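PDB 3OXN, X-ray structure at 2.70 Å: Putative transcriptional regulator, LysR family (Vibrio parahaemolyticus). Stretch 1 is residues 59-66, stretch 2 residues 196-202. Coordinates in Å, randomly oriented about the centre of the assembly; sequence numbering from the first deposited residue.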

ATOM      1  N   ARG A  59     -10.769  11.799   6.256  1.00 32.96           N
ATOM      2  CA  ARG A  59     -11.889  11.065   6.825  1.00 36.01           C
ATOM      3  C   ARG A  59     -11.451  10.286   8.051  1.00 33.63           C
ATOM      4  O   ARG A  59     -12.111   9.334   8.449  1.00 35.03           O
ATOM      5  CB  ARG A  59     -12.480  10.081   5.797  1.00 37.69           C
ATOM      6  CG  ARG A  59     -12.719  10.671   4.425  1.00 36.76           C
ATOM      7  CD  ARG A  59     -13.817   9.930   3.672  1.00 40.54           C
ATOM      8  NE  ARG A  59     -15.013   9.757   4.494  1.00 39.90           N
ATOM      9  CZ  ARG A  59     -15.496   8.579   4.887  1.00 39.35           C
ATOM     10  NH1 ARG A  59     -14.902   7.445   4.518  1.00 33.87           N
ATOM     11  NH2 ARG A  59     -16.589   8.534   5.635  1.00 38.45           N
ATOM     12  N   LEU A  60     -10.325  10.686   8.636  1.00 34.87           N
ATOM     13  CA  LEU A  60      -9.788  10.026   9.820  1.00 30.99           C
ATOM     14  C   LEU A  60     -10.867   9.776  10.875  1.00 32.04           C
ATOM     15  O   LEU A  60     -11.081   8.636  11.322  1.00 29.56           O
ATOM     16  CB  LEU A  60      -8.666  10.871  10.425  1.00 31.14           C
ATOM     17  CG  LEU A  60      -8.104  10.419  11.779  1.00 30.23           C
ATOM     18  CD1 LEU A  60      -7.413   9.079  11.651  1.00 27.92           C
ATOM     19  CD2 LEU A  60      -7.159  11.457  12.352  1.00 30.79           C
ATOM     20  N   SER A  61     -11.531  10.855  11.278  1.00 31.38           N
ATOM     21  CA  SER A  61     -12.527  10.781  12.332  1.00 29.38           C
ATOM     22  C   SER A  61     -13.793  10.079  11.866  1.00 33.61           C
ATOM     23  O   SER A  61     -14.467   9.417  12.656  1.00 36.26           O
ATOM     24  CB  SER A  61     -12.864  12.170  12.846  1.00 28.68           C
ATOM     25  OG  SER A  61     -13.821  12.093  13.881  1.00 26.57           O
ATOM     26  N   ASP A  62     -14.122  10.218  10.589  1.00 29.97           N
ATOM     27  CA  ASP A  62     -15.274   9.518  10.063  1.00 32.85           C
ATOM     28  C   ASP A  62     -14.994   8.029  10.063  1.00 33.47           C
ATOM     29  O   ASP A  62     -15.891   7.201  10.266  1.00 32.96           O
ATOM     30  CB  ASP A  62     -15.606   9.994   8.648  1.00 34.23           C
ATOM     31  CG  ASP A  62     -16.457  11.238   8.651  1.00 36.23           C
ATOM     32  OD1 ASP A  62     -16.758  11.737   9.763  1.00 35.77           O
ATOM     33  OD2 ASP A  62     -16.814  11.720   7.551  1.00 39.03           O
ATOM     34  N   GLN A  63     -13.736   7.696   9.825  1.00 32.08           N
ATOM     35  CA  GLN A  63     -13.333   6.309   9.731  1.00 32.68           C
ATOM     36  C   GLN A  63     -13.410   5.604  11.099  1.00 33.81           C
ATOM     37  O   GLN A  63     -13.944   4.498  11.199  1.00 33.62           O
ATOM     38  CB  GLN A  63     -11.947   6.200   9.086  1.00 31.95           C
ATOM     39  CG  GLN A  63     -11.881   5.120   8.016  1.00 36.17           C
ATOM     40  CD  GLN A  63     -10.683   5.252   7.104  1.00 36.32           C
ATOM     41  OE1 GLN A  63     -10.056   6.317   7.030  1.00 35.94           O
ATOM     42  NE2 GLN A  63     -10.362   4.168   6.386  1.00 32.66           N
ATOM     43  N   LEU A  64     -12.913   6.252  12.153  1.00 32.71           N
ATOM     44  CA  LEU A  64     -13.020   5.686  13.492  1.00 32.41           C
ATOM     45  C   LEU A  64     -14.451   5.768  14.017  1.00 31.34           C
ATOM     46  O   LEU A  64     -14.916   4.876  14.731  1.00 32.11           O
ATOM     47  CB  LEU A  64     -12.067   6.384  14.466  1.00 32.16           C
ATOM     48  CG  LEU A  64     -10.568   6.302  14.211  1.00 29.26           C
ATOM     49  CD1 LEU A  64      -9.912   7.328  15.102  1.00 31.08           C
ATOM     50  CD2 LEU A  64     -10.011   4.912  14.452  1.00 25.30           C
ATOM     51  N   THR A  65     -15.146   6.843  13.668  1.00 32.00           N
ATOM     52  CA  THR A  65     -16.510   7.059  14.153  1.00 33.96           C
ATOM     53  C   THR A  65     -17.597   6.255  13.420  1.00 31.90           C
ATOM     54  O   THR A  65     -18.444   5.628  14.051  1.00 33.35           O
ATOM     55  CB  THR A  65     -16.884   8.541  14.105  1.00 31.93           C
ATOM     56  OG1 THR A  65     -15.903   9.291  14.824  1.00 33.86           O
ATOM     57  CG2 THR A  65     -18.238   8.767  14.735  1.00 31.60           C
ATOM     58  N   TYR A  66     -17.583   6.252  12.098  1.00 29.67           N
ATOM     59  CA  TYR A  66     -18.699   5.643  11.385  1.00 32.40           C
ATOM     60  C   TYR A  66     -18.392   4.325  10.689  1.00 29.34           C
ATOM     61  O   TYR A  66     -19.269   3.488  10.552  1.00 31.31           O
ATOM     62  CB  TYR A  66     -19.306   6.637  10.389  1.00 32.26           C
ATOM     63  CG  TYR A  66     -19.849   7.870  11.050  1.00 30.80           C
ATOM     64  CD1 TYR A  66     -21.044   7.833  11.745  1.00 32.53           C
ATOM     65  CD2 TYR A  66     -19.160   9.070  10.994  1.00 31.69           C
ATOM     66  CE1 TYR A  66     -21.553   8.970  12.360  1.00 34.75           C
ATOM     67  CE2 TYR A  66     -19.655  10.207  11.609  1.00 32.40           C
ATOM     68  CZ  TYR A  66     -20.852  10.150  12.284  1.00 33.35           C
ATOM     69  OH  TYR A  66     -21.352  11.269  12.887  1.00 35.80           O
TER
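Stretch 2 196-202: MIWHARC

Stretch 2 begins in an extended strand, which starts earlier in the chain, and leaves as a short 3-10 turn. From Met-196, modelled as selenomethionine, through Trp-198 the phi/psi pairs run from -99/145 to -151/162, the signature of extended backbone; at Ala-200 and Arg-201 they change to -46/-38 and -55/-19, and the turn is closed by Cys-202 N donating to His-199 O at 2.7 Å. Stretch 1 supplies the helix 60-65, with Arg-59 at the N-cap position. The axes of helix and strand approach to 7.9 Å, and their N-to-C directions differ by 54° (signed crossing angle -54°), so the strand passes obliquely over the helix. The tightest backbone register is Leu-64 with His-199, their CA atoms 6.1 Å apart.

The strand's alternation decides which residues meet the helix. The CA-to-CB bonds of Ile-197 and His-199 point toward it, whereas that of Trp-198 points away, leaving mainly backbone to be touched at that position. Leu-64 exploits this: with chi1 m and chi2 t, its CD1 extends to the strand, lying 3.5 Å from Ile-197 O, 3.7 Å from Trp-198 CA and 3.8 Å from Ile-197 CG2. One methyl thus packs against both main chain and side chain, consistent with Leu-64 having the largest covered area in the contact, 86 Å². One helical turn earlier, Leu-60 adopts the t,p rotamer, and its CD2 comes within 4.3 Å of Ile-197 CG2. The same Ile-197 methyl is therefore approached by both leucines, more loosely by Leu-60. Ile-197 itself has chi1 -38° and chi2 -78°, both in the m class.

At the polar end, Thr-65 has a CA-to-CB bond directed sideways, but its m rotamer (chi1 -54°) brings OG1 back to its own helix, where it donates a 2.6 Å hydrogen bond to Ser-61 O. Ser-61 O also accepts from Thr-65 N at 2.8 Å, so backbone and side chain of one residue converge on it. Thr-65 OG1 also lies 3.3 Å from His-199 CD2, at the edge of the imidazole and near its plane. The His-199 side chain, at chi1 -158° (t) and chi2 -84°, places His-199 ND1 to accept from Arg-201 N at 2.9 Å with an N-H...acceptor angle of 158°. One ring edge atom thus meets the helix while ND1 ties the histidine to the following turn.

Arg-201 reaches back from that turn to the C-terminal part of the helix. Its chi1 (135°) and chi2 (-137°) fall between wells, chi3 is m and chi4 is nearly extended at 177°. In this conformation Arg-201 NH1 and Arg-201 NH2 both donate to Thr-65 O, at 3.2 and 3.1 Å respectively, with angles of 142° and 146°. The carbonyl oxygen lies near the guanidinium plane, as a forked arrangement requires. Arg-201 NH1 is also 3.0 Å from Leu-64 O, but the poor angle excludes a hydrogen bond: proximity alone is insufficient evidence. Together the two stretches bury 332 Å², counting both sides.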

HETATM    1  N   MSE A 196      -1.309   7.055  17.508  1.00 31.98           N
HETATM    2  CA  MSE A 196      -2.495   6.227  17.456  1.00 29.61           C
HETATM    3  C   MSE A 196      -3.658   7.163  17.630  1.00 29.03           C
HETATM    4  O   MSE A 196      -3.550   8.151  18.352  1.00 29.04           O
HETATM    5  CB  MSE A 196      -2.500   5.234  18.593  1.00 29.38           C
HETATM    6  CG  MSE A 196      -1.507   4.115  18.459  1.00 32.88           C
HETATM    7 SE   MSE A 196      -1.628   2.954  20.048  1.00 47.09          SE
HETATM    8  CE  MSE A 196      -1.288   4.281  21.443  1.00 35.41           C
ATOM      9  N   ILE A 197      -4.765   6.866  16.966  1.00 26.20           N
ATOM     10  CA  ILE A 197      -5.967   7.655  17.149  1.00 28.85           C
ATOM     11  C   ILE A 197      -7.137   6.723  17.348  1.00 27.26           C
ATOM     12  O   ILE A 197      -7.251   5.719  16.655  1.00 28.21           O
ATOM     13  CB  ILE A 197      -6.236   8.573  15.940  1.00 31.59           C
ATOM     14  CG1 ILE A 197      -4.922   9.139  15.378  1.00 29.60           C
ATOM     15  CG2 ILE A 197      -7.218   9.687  16.314  1.00 31.17           C
ATOM     16  CD1 ILE A 197      -4.350  10.279  16.164  1.00 28.19           C
ATOM     17  N   TRP A 198      -8.009   7.047  18.296  1.00 28.37           N
ATOM     18  CA  TRP A 198      -9.197   6.235  18.512  1.00 31.08           C
ATOM     19  C   TRP A 198     -10.377   7.029  19.064  1.00 32.99           C
ATOM     20  O   TRP A 198     -10.217   8.122  19.601  1.00 29.29           O
ATOM     21  CB  TRP A 198      -8.889   5.027  19.412  1.00 32.76           C
ATOM     22  CG  TRP A 198      -8.490   5.395  20.803  1.00 32.67           C
ATOM     23  CD1 TRP A 198      -9.300   5.461  21.884  1.00 32.83           C
ATOM     24  CD2 TRP A 198      -7.179   5.756  21.258  1.00 32.73           C
ATOM     25  NE1 TRP A 198      -8.583   5.834  22.988  1.00 36.26           N
ATOM     26  CE2 TRP A 198      -7.271   6.022  22.626  1.00 33.92           C
ATOM     27  CE3 TRP A 198      -5.927   5.870  20.635  1.00 33.44           C
ATOM     28  CZ2 TRP A 198      -6.173   6.406  23.395  1.00 36.30           C
ATOM     29  CZ3 TRP A 198      -4.833   6.253  21.396  1.00 34.62           C
ATOM     30  CH2 TRP A 198      -4.964   6.515  22.760  1.00 36.11           C
ATOM     31  N   HIS A 199     -11.563   6.443  18.926  1.00 35.38           N
ATOM     32  CA  HIS A 199     -12.795   7.020  19.446  1.00 39.37           C
ATOM     33  C   HIS A 199     -12.879   6.860  20.973  1.00 39.58           C
ATOM     34  O   HIS A 199     -12.448   5.849  21.518  1.00 39.52           O
ATOM     35  CB  HIS A 199     -13.990   6.333  18.775  1.00 38.84           C
ATOM     36  CG  HIS A 199     -15.262   7.131  18.798  1.00 41.74           C
ATOM     37  ND1 HIS A 199     -16.121   7.136  19.879  1.00 44.39           N
ATOM     38  CD2 HIS A 199     -15.843   7.908  17.856  1.00 42.09           C
ATOM     39  CE1 HIS A 199     -17.166   7.897  19.606  1.00 43.00           C
ATOM     40  NE2 HIS A 199     -17.026   8.377  18.384  1.00 43.01           N
ATOM     41  N   ALA A 200     -13.430   7.859  21.655  1.00 40.51           N
ATOM     42  CA  ALA A 200     -13.714   7.740  23.078  1.00 40.66           C
ATOM     43  C   ALA A 200     -14.384   6.394  23.347  1.00 42.43           C
ATOM     44  O   ALA A 200     -14.119   5.736  24.359  1.00 42.28           O
ATOM     45  CB  ALA A 200     -14.608   8.869  23.523  1.00 39.79           C
ATOM     46  N   ARG A 201     -15.242   5.987  22.418  1.00 40.40           N
ATOM     47  CA  ARG A 201     -15.951   4.708  22.496  1.00 43.06           C
ATOM     48  C   ARG A 201     -15.039   3.481  22.669  1.00 41.53           C
ATOM     49  O   ARG A 201     -15.504   2.413  23.081  1.00 39.21           O
ATOM     50  CB  ARG A 201     -16.845   4.531  21.260  1.00 42.62           C
ATOM     51  CG  ARG A 201     -16.767   3.146  20.628  1.00 43.74           C
ATOM     52  CD  ARG A 201     -16.701   3.250  19.100  1.00 42.28           C
ATOM     53  NE  ARG A 201     -17.863   3.966  18.584  1.00 46.26           N
ATOM     54  CZ  ARG A 201     -18.070   4.261  17.304  1.00 44.73           C
ATOM     55  NH1 ARG A 201     -17.170   3.903  16.384  1.00 44.35           N
ATOM     56  NH2 ARG A 201     -19.180   4.922  16.951  1.00 38.09           N
ATOM     57  N   CYS A 202     -13.759   3.628  22.339  1.00 36.22           N
ATOM     58  CA  CYS A 202     -12.815   2.527  22.497  1.00 38.47           C
ATOM     59  C   CYS A 202     -11.836   2.810  23.620  1.00 39.75           C
ATOM     60  O   CYS A 202     -10.857   2.082  23.792  1.00 40.79           O
ATOM     61  CB  CYS A 202     -12.025   2.277  21.211  1.00 39.45           C
ATOM     62  SG  CYS A 202     -12.942   1.538  19.847  1.00 41.13           S
TER